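Local structure of phosphoribosyltransferase (Thermus thermophilus, 1WD5) at residues A[39-43]-A[202-206]; A[48-53]-A[110-116]; A[64-68]-A[81-86]; A[136-141]-A[165-170]. The protein is a predicted phosphoribosyltransferase that probably transfers glycosyl groups, although its own substrate is not established. All coordinates share one frame; numbering follows the deposited sequence.

Contact 1: A[39-43]-A[202-206]; sequences DEVAR and ILLEW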
loop_
_atom_site.group_PDB
_atom_site.type_symbol
_atom_site.label_atom_id
_atom_site.label_comp_id
_atom_site.label_asym_id
_atom_site.label_seq_id
_atom_site.Cartn_x
_atom_site.Cartn_y
_atom_site.Cartn_z
ATOM N N ASP A 39 -6.219 4.435 8.530
ATOM C CA ASP A 39 -7.394 4.471 9.389
ATOM C C ASP A 39 -7.826 5.914 9.647
ATOM O O ASP A 39 -9.017 6.227 9.614
ATOM C CB ASP A 39 -7.101 3.778 10.723
ATOM C CG ASP A 39 -8.300 3.785 11.656
ATOM O OD1 ASP A 39 -9.236 2.990 11.436
ATOM O OD2 ASP A 39 -8.316 4.598 12.602
ATOM N N GLU A 40 -6.861 6.795 9.911
ATOM C CA GLU A 40 -7.185 8.192 10.174
ATOM C C GLU A 40 -7.799 8.815 8.921
ATOM O O GLU A 40 -8.758 9.576 9.007
ATOM C CB GLU A 40 -5.926 8.960 10.592
ATOM C CG GLU A 40 -6.160 10.396 11.088
ATOM C CD GLU A 40 -7.054 10.472 12.321
ATOM O OE1 GLU A 40 -7.029 9.532 13.146
ATOM O OE2 GLU A 40 -7.775 11.482 12.474
ATOM N N VAL A 41 -7.254 8.480 7.752
ATOM C CA VAL A 41 -7.781 9.022 6.499
ATOM C C VAL A 41 -9.215 8.553 6.289
ATOM O O VAL A 41 -10.098 9.349 5.985
ATOM C CB VAL A 41 -6.939 8.571 5.281
ATOM C CG1 VAL A 41 -7.676 8.905 3.985
ATOM C CG2 VAL A 41 -5.584 9.264 5.298
ATOM N N ALA A 42 -9.441 7.257 6.463
ATOM C CA ALA A 42 -10.769 6.686 6.285
ATOM C C ALA A 42 -11.791 7.358 7.200
ATOM O O ALA A 42 -12.917 7.631 6.785
ATOM C CB ALA A 42 -10.731 5.182 6.550
ATOM N N ARG A 43 -11.400 7.631 8.440
ATOM C CA ARG A 43 -12.314 8.275 9.384
ATOM C C ARG A 43 -12.611 9.729 9.015
ATOM O O ARG A 43 -13.728 10.208 9.212
ATOM C CB ARG A 43 -11.745 8.197 10.808
ATOM C CG ARG A 43 -11.669 6.775 11.349
ATOM C CD ARG A 43 -10.930 6.677 12.688
ATOM N NE ARG A 43 -10.900 5.285 13.135
ATOM C CZ ARG A 43 -11.961 4.638 13.604
ATOM N NH1 ARG A 43 -13.129 5.264 13.704
ATOM N NH2 ARG A 43 -11.870 3.357 13.932
ATOM N N ILE A 202 -7.051 -2.316 15.029
ATOM C CA ILE A 202 -7.600 -1.314 14.128
ATOM C C ILE A 202 -8.615 -1.938 13.176
ATOM O O ILE A 202 -9.714 -1.413 13.005
ATOM C CB ILE A 202 -6.485 -0.642 13.312
ATOM C CG1 ILE A 202 -5.593 0.180 14.247
ATOM C CG2 ILE A 202 -7.089 0.242 12.229
ATOM C CD1 ILE A 202 -4.399 0.798 13.568
ATOM N N LEU A 203 -8.249 -3.066 12.573
ATOM C CA LEU A 203 -9.127 -3.759 11.636
ATOM C C LEU A 203 -10.463 -4.206 12.245
ATOM O O LEU A 203 -11.493 -4.208 11.563
ATOM C CB LEU A 203 -8.404 -4.978 11.047
ATOM C CG LEU A 203 -7.228 -4.725 10.093
ATOM C CD1 LEU A 203 -6.599 -6.056 9.685
ATOM C CD2 LEU A 203 -7.716 -3.979 8.863
ATOM N N LEU A 204 -10.439 -4.591 13.520
ATOM C CA LEU A 204 -11.639 -5.054 14.222
ATOM C C LEU A 204 -12.770 -4.035 14.235
ATOM O O LEU A 204 -13.943 -4.401 14.147
ATOM C CB LEU A 204 -11.290 -5.439 15.666
ATOM C CG LEU A 204 -10.641 -6.809 15.884
ATOM C CD1 LEU A 204 -10.048 -6.895 17.285
ATOM C CD2 LEU A 204 -11.683 -7.901 15.678
ATOM N N GLU A 205 -12.419 -2.759 14.351
ATOM C CA GLU A 205 -13.412 -1.685 14.378
ATOM C C GLU A 205 -14.176 -1.552 13.057
ATOM O O GLU A 205 -15.234 -0.913 13.008
ATOM C CB GLU A 205 -12.740 -0.340 14.693
ATOM C CG GLU A 205 -12.417 -0.084 16.165
ATOM C CD GLU A 205 -13.667 0.044 17.033
ATOM O OE1 GLU A 205 -14.322 -0.985 17.297
ATOM O OE2 GLU A 205 -14.000 1.172 17.451
ATOM N N TRP A 206 -13.652 -2.151 11.990
ATOM C CA TRP A 206 -14.306 -2.041 10.687
ATOM C C TRP A 206 -15.069 -3.272 10.216
ATOM O O TRP A 206 -15.568 -3.301 9.091
ATOM C CB TRP A 206 -13.287 -1.627 9.617
ATOM C CG TRP A 206 -12.651 -0.290 9.899
ATOM C CD1 TRP A 206 -11.536 -0.052 10.651
ATOM C CD2 TRP A 206 -13.135 0.994 9.482
ATOM N NE1 TRP A 206 -11.296 1.305 10.732
ATOM C CE2 TRP A 206 -12.263 1.967 10.022
ATOM C CE3 TRP A 206 -14.221 1.418 8.704
ATOM C CZ2 TRP A 206 -12.445 3.336 9.810
ATOM C CZ3 TRP A 206 -14.399 2.787 8.493
ATOM C CH2 TRP A 206 -13.515 3.725 9.045
#
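W206, D39 and R43 carry most of the surface buried here, and a pair of bonds to the two oxygens of one carboxylate links them. The indole NE1 of W206 donates to D39 OD1 at 2.8 Å, meeting that oxygen nearly in continuation of its C-O bond. OD1 lies 11° out of the indole plane, so the acid is met at the ring edge, the carboxylate itself standing at 79° to the ring. With CG trans to the backbone N, D39 reaches toward 202-206, and its second oxygen is held by R43, one turn further along the same helix, whose NE donates to D39 OD2 at 2.7 Å. R7 also bridges to that oxygen, which probably favours the charged carboxylate. The chain of R43 runs extended beside the indole: CG lies 3.8 Å from W206 CZ2, and the same CZ2 sits over the centre of the guanidinium, 4.0 Å above its plane. Because the two planes diverge by 50°, this is an inclined cover and not a parallel stack. A42 CB meets W206 CH2 at 4.0 Å, while I202 CG2 approaches D39 OD1 at 3.6 Å. A leucine in place of the tryptophan would probably leave D39 OD1 without its N-H mate and strip the cover from the R43 guanidinium. D39, A42 and W206 all also touch L49, so the C-terminal helix 196-204 and the residues after it pack beside helix 33-45, the connection of a beta-alpha-beta crossover between parallel strands 26-29 and 48-59.

Contact 2: A[48-53]-A[110-116]; sequences ELDVVL and RRVRPKA
Two arginines, R110 and R113, meet two acids, E48 and D50, in a salt-bridge network. R110 NH1 donates to the syn lone pair of D50 OD1 at 2.9 Å, and OD1 lies 5° out of the guanidinium plane. R113 NH2 bridges to E48 OE2 at 3.1 Å, meeting it from above the carboxylate plane; a water donates to E48 OE2 and accepts from R113 NH1, bridging the same pair. The D50 OD1 to R113 NE pair is long and no N-H points at the oxygen, so it acts through charge alone. Outside the two segments, E72 bridges to R110 NE and R121 to E48 OE1.

Hydrogen bonds to the backbone form the second group. D50 OD2 takes A116 N at 3.1 Å, nearly straight at 173°. R113 NH2 donates to L49 O at 2.8 Å, with a weak bond from NE to the same oxygen. R110 NH1 also reaches R113 O at 3.1 Å, and R113 NH1 reaches P114 O at 2.8 Å; both bonds lie within 110-116 and probably help fix the chain after the helix.

Apart from the polar bonds, the methyl L53 CD1 lies 3.9 Å from R110 NH2. This largely buried salt-bridge network joins strand 48-59 of the alpha/beta core, as in type I phosphoribosyltransferases, to the chain leaving helix 88-112.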
loop_
_atom_site.group_PDB
_atom_site.type_symbol
_atom_site.label_atom_id
_atom_site.label_comp_id
_atom_site.label_asym_id
_atom_site.label_seq_id
_atom_site.Cartn_x
_atom_site.Cartn_y
_atom_site.Cartn_z
ATOM N N GLU A 48 -14.057 3.716 4.033
ATOM C CA GLU A 48 -13.944 2.402 4.657
ATOM C C GLU A 48 -12.486 1.934 4.688
ATOM O O GLU A 48 -11.800 1.942 3.669
ATOM C CB GLU A 48 -14.810 1.406 3.881
ATOM C CG GLU A 48 -14.608 -0.049 4.261
ATOM C CD GLU A 48 -15.664 -0.956 3.655
ATOM O OE1 GLU A 48 -16.035 -0.735 2.483
ATOM O OE2 GLU A 48 -16.115 -1.894 4.346
ATOM N N LEU A 49 -12.021 1.516 5.861
ATOM C CA LEU A 49 -10.638 1.074 6.021
ATOM C C LEU A 49 -10.427 -0.426 5.858
ATOM O O LEU A 49 -11.223 -1.240 6.322
ATOM C CB LEU A 49 -10.114 1.521 7.391
ATOM C CG LEU A 49 -8.687 1.179 7.845
ATOM C CD1 LEU A 49 -8.598 -0.272 8.267
ATOM C CD2 LEU A 49 -7.699 1.490 6.731
ATOM N N ASP A 50 -9.345 -0.779 5.175
ATOM C CA ASP A 50 -8.974 -2.174 4.986
ATOM C C ASP A 50 -7.478 -2.202 4.729
ATOM O O ASP A 50 -6.834 -1.157 4.599
ATOM C CB ASP A 50 -9.730 -2.818 3.811
ATOM C CG ASP A 50 -9.590 -4.338 3.790
ATOM O OD1 ASP A 50 -9.050 -4.910 4.762
ATOM O OD2 ASP A 50 -10.026 -4.970 2.808
ATOM N N VAL A 51 -6.921 -3.400 4.674
ATOM C CA VAL A 51 -5.500 -3.545 4.447
ATOM C C VAL A 51 -5.277 -4.158 3.071
ATOM O O VAL A 51 -6.115 -4.915 2.578
ATOM C CB VAL A 51 -4.883 -4.463 5.517
ATOM C CG1 VAL A 51 -5.549 -5.837 5.460
ATOM C CG2 VAL A 51 -3.394 -4.589 5.307
ATOM N N VAL A 52 -4.161 -3.809 2.441
ATOM C CA VAL A 52 -3.832 -4.379 1.146
ATOM C C VAL A 52 -2.728 -5.370 1.458
ATOM O O VAL A 52 -1.726 -5.020 2.086
ATOM C CB VAL A 52 -3.357 -3.306 0.126
ATOM C CG1 VAL A 52 -2.182 -2.522 0.672
ATOM C CG2 VAL A 52 -2.998 -3.977 -1.190
ATOM N N LEU A 53 -2.935 -6.615 1.044
ATOM C CA LEU A 53 -1.995 -7.694 1.311
ATOM C C LEU A 53 -1.405 -8.234 0.016
ATOM O O LEU A 53 -2.062 -8.975 -0.722
ATOM C CB LEU A 53 -2.725 -8.798 2.077
ATOM C CG LEU A 53 -3.235 -8.338 3.453
ATOM C CD1 LEU A 53 -4.351 -9.247 3.962
ATOM C CD2 LEU A 53 -2.063 -8.325 4.426
ATOM N N ARG A 110 -7.640 -11.392 8.091
ATOM C CA ARG A 110 -8.956 -11.685 7.531
ATOM C C ARG A 110 -9.905 -12.305 8.542
ATOM O O ARG A 110 -11.118 -12.288 8.349
ATOM C CB ARG A 110 -8.831 -12.582 6.295
ATOM C CG ARG A 110 -8.209 -11.869 5.089
ATOM C CD ARG A 110 -8.955 -10.575 4.787
ATOM N NE ARG A 110 -8.275 -9.719 3.814
ATOM C CZ ARG A 110 -8.372 -8.392 3.807
ATOM N NH1 ARG A 110 -9.116 -7.787 4.723
ATOM N NH2 ARG A 110 -7.742 -7.669 2.891
ATOM N N ARG A 111 -9.358 -12.851 9.623
ATOM C CA ARG A 111 -10.198 -13.440 10.652
ATOM C C ARG A 111 -10.936 -12.342 11.421
ATOM O O ARG A 111 -12.045 -12.561 11.908
ATOM C CB ARG A 111 -9.353 -14.273 11.609
ATOM C CG ARG A 111 -10.148 -14.976 12.700
ATOM C CD ARG A 111 -9.330 -16.119 13.270
ATOM N NE ARG A 111 -9.024 -17.093 12.230
ATOM C CZ ARG A 111 -7.823 -17.631 12.033
ATOM N NH1 ARG A 111 -6.806 -17.288 12.813
ATOM N NH2 ARG A 111 -7.637 -18.508 11.054
ATOM N N VAL A 112 -10.328 -11.161 11.521
ATOM C CA VAL A 112 -10.948 -10.046 12.236
ATOM C C VAL A 112 -11.655 -9.032 11.331
ATOM O O VAL A 112 -12.492 -8.265 11.800
ATOM C CB VAL A 112 -9.917 -9.287 13.110
ATOM C CG1 VAL A 112 -9.309 -10.228 14.127
ATOM C CG2 VAL A 112 -8.831 -8.680 12.240
ATOM N N ARG A 113 -11.315 -9.016 10.041
ATOM C CA ARG A 113 -11.953 -8.096 9.092
ATOM C C ARG A 113 -11.836 -8.657 7.674
ATOM O O ARG A 113 -10.742 -8.753 7.117
ATOM C CB ARG A 113 -11.332 -6.686 9.219
ATOM C CG ARG A 113 -10.762 -6.035 7.947
ATOM C CD ARG A 113 -11.809 -5.771 6.880
ATOM N NE ARG A 113 -12.178 -4.365 6.705
ATOM C CZ ARG A 113 -13.263 -3.984 6.036
ATOM N NH1 ARG A 113 -14.050 -4.907 5.500
ATOM N NH2 ARG A 113 -13.569 -2.700 5.906
ATOM N N PRO A 114 -12.978 -9.056 7.081
ATOM C CA PRO A 114 -13.031 -9.620 5.728
ATOM C C PRO A 114 -12.657 -8.603 4.665
ATOM O O PRO A 114 -12.853 -7.402 4.849
ATOM C CB PRO A 114 -14.482 -10.082 5.606
ATOM C CG PRO A 114 -15.210 -9.049 6.404
ATOM C CD PRO A 114 -14.336 -8.929 7.640
ATOM N N LYS A 115 -12.118 -9.087 3.551
ATOM C CA LYS A 115 -11.715 -8.202 2.467
ATOM C C LYS A 115 -12.892 -7.389 1.945
ATOM O O LYS A 115 -13.914 -7.946 1.542
ATOM C CB LYS A 115 -11.106 -9.009 1.321
ATOM C CG LYS A 115 -10.674 -8.148 0.148
ATOM C CD LYS A 115 -10.018 -8.964 -0.949
ATOM C CE LYS A 115 -9.547 -8.047 -2.068
ATOM N NZ LYS A 115 -8.869 -8.790 -3.155
ATOM N N ALA A 116 -12.746 -6.067 1.954
ATOM C CA ALA A 116 -13.799 -5.183 1.470
ATOM C C ALA A 116 -13.767 -5.155 -0.053
ATOM O O ALA A 116 -12.704 -5.276 -0.659
ATOM C CB ALA A 116 -13.599 -3.774 2.023
HETATM O O HOH W 1 -16.802 -4.622 4.779
#

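Contact 3: A[64-68]-A[81-86]; sequences EFALG and YALRYA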
loop_
_atom_site.group_PDB
_atom_site.type_symbol
_atom_site.label_atom_id
_atom_site.label_comp_id
_atom_site.label_asym_id
_atom_site.label_seq_id
_atom_site.Cartn_x
_atom_site.Cartn_y
_atom_site.Cartn_z
ATOM N N GLU A 64 15.453 -6.676 -5.909
ATOM C CA GLU A 64 14.941 -5.313 -5.903
ATOM C C GLU A 64 14.234 -4.923 -7.194
ATOM O O GLU A 64 13.539 -3.908 -7.242
ATOM C CB GLU A 64 16.064 -4.316 -5.604
ATOM C CG GLU A 64 16.669 -4.470 -4.212
ATOM C CD GLU A 64 15.615 -4.715 -3.141
ATOM O OE1 GLU A 64 15.135 -5.865 -3.025
ATOM O OE2 GLU A 64 15.260 -3.756 -2.421
ATOM N N PHE A 65 14.408 -5.721 -8.242
ATOM C CA PHE A 65 13.752 -5.422 -9.507
ATOM C C PHE A 65 12.505 -6.282 -9.650
ATOM O O PHE A 65 12.585 -7.508 -9.766
ATOM C CB PHE A 65 14.693 -5.670 -10.687
ATOM C CG PHE A 65 14.110 -5.262 -12.010
ATOM C CD1 PHE A 65 13.670 -3.956 -12.215
ATOM C CD2 PHE A 65 13.987 -6.180 -13.045
ATOM C CE1 PHE A 65 13.114 -3.572 -13.435
ATOM C CE2 PHE A 65 13.433 -5.806 -14.269
ATOM C CZ PHE A 65 12.996 -4.503 -14.464
ATOM N N ALA A 66 11.353 -5.618 -9.652
ATOM C CA ALA A 66 10.060 -6.285 -9.741
ATOM C C ALA A 66 9.653 -6.750 -11.137
ATOM O O ALA A 66 9.743 -5.997 -12.103
ATOM C CB ALA A 66 8.974 -5.360 -9.176
ATOM N N LEU A 67 9.197 -7.997 -11.231
ATOM C CA LEU A 67 8.726 -8.551 -12.494
ATOM C C LEU A 67 7.221 -8.776 -12.373
ATOM O O LEU A 67 6.547 -9.089 -13.354
ATOM C CB LEU A 67 9.426 -9.881 -12.817
ATOM C CG LEU A 67 10.936 -9.838 -13.071
ATOM C CD1 LEU A 67 11.424 -11.218 -13.500
ATOM C CD2 LEU A 67 11.249 -8.811 -14.149
ATOM N N GLY A 68 6.703 -8.607 -11.160
ATOM C CA GLY A 68 5.280 -8.790 -10.922
ATOM C C GLY A 68 4.920 -8.729 -9.447
ATOM O O GLY A 68 5.690 -8.216 -8.636
ATOM N N TYR A 81 6.888 -6.974 -19.224
ATOM C CA TYR A 81 8.237 -7.397 -19.565
ATOM C C TYR A 81 8.784 -8.573 -18.758
ATOM O O TYR A 81 9.934 -8.968 -18.943
ATOM C CB TYR A 81 9.166 -6.196 -19.417
ATOM C CG TYR A 81 8.982 -5.466 -18.098
ATOM C CD1 TYR A 81 9.550 -5.955 -16.921
ATOM C CD2 TYR A 81 8.226 -4.293 -18.028
ATOM C CE1 TYR A 81 9.374 -5.290 -15.704
ATOM C CE2 TYR A 81 8.042 -3.622 -16.817
ATOM C CZ TYR A 81 8.620 -4.125 -15.662
ATOM O OH TYR A 81 8.460 -3.460 -14.470
ATOM N N ALA A 82 7.966 -9.135 -17.876
ATOM C CA ALA A 82 8.402 -10.246 -17.033
ATOM C C ALA A 82 9.121 -11.370 -17.774
ATOM O O ALA A 82 10.229 -11.763 -17.396
ATOM C CB ALA A 82 7.215 -10.817 -16.267
ATOM N N LEU A 83 8.497 -11.891 -18.825
ATOM C CA LEU A 83 9.099 -12.989 -19.575
ATOM C C LEU A 83 10.386 -12.621 -20.309
ATOM O O LEU A 83 11.101 -13.501 -20.793
ATOM C CB LEU A 83 8.080 -13.573 -20.556
ATOM C CG LEU A 83 6.883 -14.229 -19.866
ATOM C CD1 LEU A 83 5.860 -14.687 -20.905
ATOM C CD2 LEU A 83 7.373 -15.413 -19.035
ATOM N N ARG A 84 10.686 -11.328 -20.395
ATOM C CA ARG A 84 11.908 -10.896 -21.066
ATOM C C ARG A 84 13.080 -10.943 -20.096
ATOM O O ARG A 84 14.238 -10.837 -20.506
ATOM C CB ARG A 84 11.750 -9.481 -21.641
ATOM C CG ARG A 84 10.878 -9.429 -22.890
ATOM C CD ARG A 84 11.153 -8.181 -23.719
ATOM N NE ARG A 84 10.517 -6.985 -23.177
ATOM C CZ ARG A 84 9.232 -6.684 -23.332
ATOM N NH1 ARG A 84 8.431 -7.488 -24.016
ATOM N NH2 ARG A 84 8.748 -5.572 -22.804
ATOM N N TYR A 85 12.775 -11.116 -18.811
ATOM C CA TYR A 85 13.809 -11.189 -17.779
ATOM C C TYR A 85 13.886 -12.556 -17.106
ATOM O O TYR A 85 14.850 -12.851 -16.402
ATOM C CB TYR A 85 13.566 -10.145 -16.688
ATOM C CG TYR A 85 13.892 -8.729 -17.080
ATOM C CD1 TYR A 85 12.926 -7.900 -17.646
ATOM C CD2 TYR A 85 15.166 -8.210 -16.864
ATOM C CE1 TYR A 85 13.221 -6.579 -17.982
ATOM C CE2 TYR A 85 15.472 -6.900 -17.199
ATOM C CZ TYR A 85 14.495 -6.088 -17.755
ATOM O OH TYR A 85 14.793 -4.782 -18.066
ATOM N N ALA A 86 12.871 -13.386 -17.309
ATOM C CA ALA A 86 12.852 -14.696 -16.676
ATOM C C ALA A 86 11.912 -15.638 -17.400
ATOM O O ALA A 86 11.060 -15.203 -18.176
ATOM C CB ALA A 86 12.417 -14.558 -15.211
#
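L67 buries more surface than any other residue of this contact, and its side chain can be traced atom by atom against 81-86. Its CB lies 4.2 Å from A82 CB, at the start of the weakly bonded helix 82-85, and its carbonyl O comes within 3.5 Å of the same methyl. Beyond CG the two branches separate. CD2 settles on the root of Y85, 3.7 Å from its CB, and CD1 goes on to the methyl of A86, 3.9 Å from that CB. L91 of helix 88-112 and P60 also touch this leucine. Opposite V57 of strand 48-59 the chain carries two residues, L67 and G68, where regular pairing would have one: a classic bulge.

F65 adds the aromatic part. Its CG is trans to the backbone N (chi1 -175°), which carries the ring out to both tyrosines. CE2 points at the face of Y85 from 3.6 Å above the plane, over the ring centre, in a T-shaped pair with planes 61° apart. Y81 is different: its ring lies near parallel to F65 but slid away, with centroids 6.0 Å apart, so there is little overlap. The edge of Y81 instead turns to A66 O, which lies 3.7 Å from CE1.

Across these two segments the cohesion is therefore dispersion and ring electrostatics, with neither a salt bridge nor a polar N-H or O-H bond between them, which suggests that apolar fit, more than directed bonds, keeps helix 82-85 beside the bulged strand.

Contact 4: A[136-141]-A[165-170]; sequences MEAALS and RLKARA
R169 NH2 and S141 OG make the shortest polar contact between the segments, and the arginine's torsions explain how. Its chain is extended through chi2 and then bends at chi3 (62°), which brings the guanidinium alongside helix 134-144. NH2 donates to S141 OG at 2.8 Å, with an N-H...O angle of 161° and the oxygen close to the guanidinium plane. NH1 has weaker partners, E137 O at 3.3 Å and, in a salt bridge, E137 OE1 at 3.4 Å. L140 CB lies 4.1 Å over one guanidinium face, toward its rim. A methionine in place of this arginine would probably leave E137 OE1 without its charged mate and S141 OG without this N-H donor.

E137 stretches out beyond CG (chi2 -158°), so its other oxygen, OE2, reaches R165 CD at 3.5 Å. Next to these polar groups L166 CD2 fits between three chains: CG of the selenomethionine M136 at 3.7 Å, CG of E137 at 3.8 Å and CD1 of L140 at 4.0 Å. M136 folds back at chi2 and chi3, so that CG, and not the selenium end, touches L166.

Helices 134-144 and 160-167 are the connections of successive beta-alpha-beta crossovers joining parallel strands 122-126, 150-155 and 171-174, as in the type I phosphoribosyltransferase core.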
loop_
_atom_site.group_PDB
_atom_site.type_symbol
_atom_site.label_atom_id
_atom_site.label_comp_id
_atom_site.label_asym_id
_atom_site.label_seq_id
_atom_site.Cartn_x
_atom_site.Cartn_y
_atom_site.Cartn_z
HETATM N N MSE A 136 4.568 -0.317 -2.703
HETATM C CA MSE A 136 3.431 0.405 -3.265
HETATM C C MSE A 136 3.173 -0.010 -4.710
HETATM O O MSE A 136 2.022 -0.153 -5.118
HETATM C CB MSE A 136 3.654 1.918 -3.189
HETATM C CG MSE A 136 2.443 2.729 -3.614
HETATM SE SE MSE A 136 1.015 2.487 -2.524
HETATM C CE MSE A 136 1.517 3.462 -1.121
ATOM N N GLU A 137 4.237 -0.210 -5.483
ATOM C CA GLU A 137 4.077 -0.621 -6.877
ATOM C C GLU A 137 3.419 -1.994 -6.946
ATOM O O GLU A 137 2.573 -2.244 -7.804
ATOM C CB GLU A 137 5.426 -0.654 -7.604
ATOM C CG GLU A 137 5.987 0.726 -7.943
ATOM C CD GLU A 137 6.993 0.684 -9.084
ATOM O OE1 GLU A 137 6.604 0.263 -10.194
ATOM O OE2 GLU A 137 8.166 1.066 -8.877
ATOM N N ALA A 138 3.805 -2.888 -6.043
ATOM C CA ALA A 138 3.214 -4.217 -6.019
ATOM C C ALA A 138 1.736 -4.079 -5.679
ATOM O O ALA A 138 0.888 -4.765 -6.255
ATOM C CB ALA A 138 3.912 -5.091 -4.980
ATOM N N ALA A 139 1.429 -3.186 -4.740
ATOM C CA ALA A 139 0.043 -2.964 -4.336
ATOM C C ALA A 139 -0.771 -2.480 -5.529
ATOM O O ALA A 139 -1.891 -2.936 -5.749
ATOM C CB ALA A 139 -0.026 -1.939 -3.209
ATOM N N LEU A 140 -0.205 -1.550 -6.292
ATOM C CA LEU A 140 -0.884 -1.013 -7.466
ATOM C C LEU A 140 -1.163 -2.104 -8.491
ATOM O O LEU A 140 -2.266 -2.197 -9.027
ATOM C CB LEU A 140 -0.038 0.089 -8.120
ATOM C CG LEU A 140 -0.056 1.485 -7.491
ATOM C CD1 LEU A 140 0.933 2.383 -8.214
ATOM C CD2 LEU A 140 -1.459 2.071 -7.581
ATOM N N SER A 141 -0.160 -2.932 -8.763
ATOM C CA SER A 141 -0.315 -4.004 -9.738
ATOM C C SER A 141 -1.491 -4.914 -9.420
ATOM O O SER A 141 -2.254 -5.274 -10.314
ATOM C CB SER A 141 0.970 -4.827 -9.828
ATOM O OG SER A 141 2.006 -4.060 -10.423
ATOM N N ARG A 165 8.347 6.976 -10.019
ATOM C CA ARG A 165 7.936 5.606 -10.321
ATOM C C ARG A 165 6.427 5.425 -10.193
ATOM O O ARG A 165 5.796 4.785 -11.034
ATOM C CB ARG A 165 8.632 4.610 -9.388
ATOM C CG ARG A 165 10.149 4.608 -9.466
ATOM C CD ARG A 165 10.728 3.385 -8.764
ATOM N NE ARG A 165 12.190 3.388 -8.760
ATOM C CZ ARG A 165 12.944 3.969 -7.830
ATOM N NH1 ARG A 165 12.384 4.604 -6.806
ATOM N NH2 ARG A 165 14.266 3.920 -7.927
ATOM N N LEU A 166 5.850 5.989 -9.138
ATOM C CA LEU A 166 4.419 5.863 -8.898
ATOM C C LEU A 166 3.573 6.768 -9.779
ATOM O O LEU A 166 2.544 6.347 -10.311
ATOM C CB LEU A 166 4.114 6.149 -7.428
ATOM C CG LEU A 166 4.823 5.202 -6.454
ATOM C CD1 LEU A 166 4.636 5.676 -5.028
ATOM C CD2 LEU A 166 4.278 3.802 -6.634
ATOM N N LYS A 167 4.004 8.016 -9.930
ATOM C CA LYS A 167 3.271 8.981 -10.741
ATOM C C LYS A 167 3.165 8.500 -12.193
ATOM O O LYS A 167 2.257 8.890 -12.928
ATOM C CB LYS A 167 3.970 10.338 -10.665
ATOM C CG LYS A 167 3.126 11.517 -11.117
ATOM C CD LYS A 167 3.799 12.825 -10.744
ATOM C CE LYS A 167 3.028 14.018 -11.274
ATOM N NZ LYS A 167 3.698 15.293 -10.898
ATOM N N ALA A 168 4.087 7.634 -12.596
ATOM C CA ALA A 168 4.081 7.095 -13.947
ATOM C C ALA A 168 2.909 6.137 -14.118
ATOM O O ALA A 168 2.482 5.862 -15.237
ATOM C CB ALA A 168 5.394 6.363 -14.224
ATOM N N ARG A 169 2.374 5.650 -13.004
ATOM C CA ARG A 169 1.276 4.690 -13.052
ATOM C C ARG A 169 -0.058 5.147 -12.455
ATOM O O ARG A 169 -1.105 4.586 -12.775
ATOM C CB ARG A 169 1.711 3.391 -12.362
ATOM C CG ARG A 169 2.963 2.754 -12.948
ATOM C CD ARG A 169 3.368 1.506 -12.162
ATOM N NE ARG A 169 2.344 0.464 -12.214
ATOM C CZ ARG A 169 2.385 -0.661 -11.509
ATOM N NH1 ARG A 169 3.402 -0.897 -10.689
ATOM N NH2 ARG A 169 1.411 -1.553 -11.626
ATOM N N ALA A 170 -0.036 6.155 -11.591
ATOM C CA ALA A 170 -1.282 6.607 -10.988
ATOM C C ALA A 170 -1.194 8.008 -10.427
ATOM O O ALA A 170 -0.112 8.573 -10.310
ATOM C CB ALA A 170 -1.696 5.642 -9.881
#

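In the fold
Contact 1 closes the longest loop and encloses the other three along the chain; contact 3 is nested within contact 2, and contact 4 follows both in series. Contacts 1 and 2 adjoin, their centres 10 Å apart, with W206 against L49 and L204 against V112, so the C-terminal helix, strand 48-59 and the end of helix 88-112 form one continuous region. Contact 3 reaches the same mixed sheet as contact 2 through strand 66-71, neighbour of 48-59, though their centres are about 29 Å apart. Contact 4, across the chain's centre from contact 2, still touches it through V52 and A139. Contacts 2 and 3 join helical parts to the sheet; contacts 1 and 4 pack helices or their ends together.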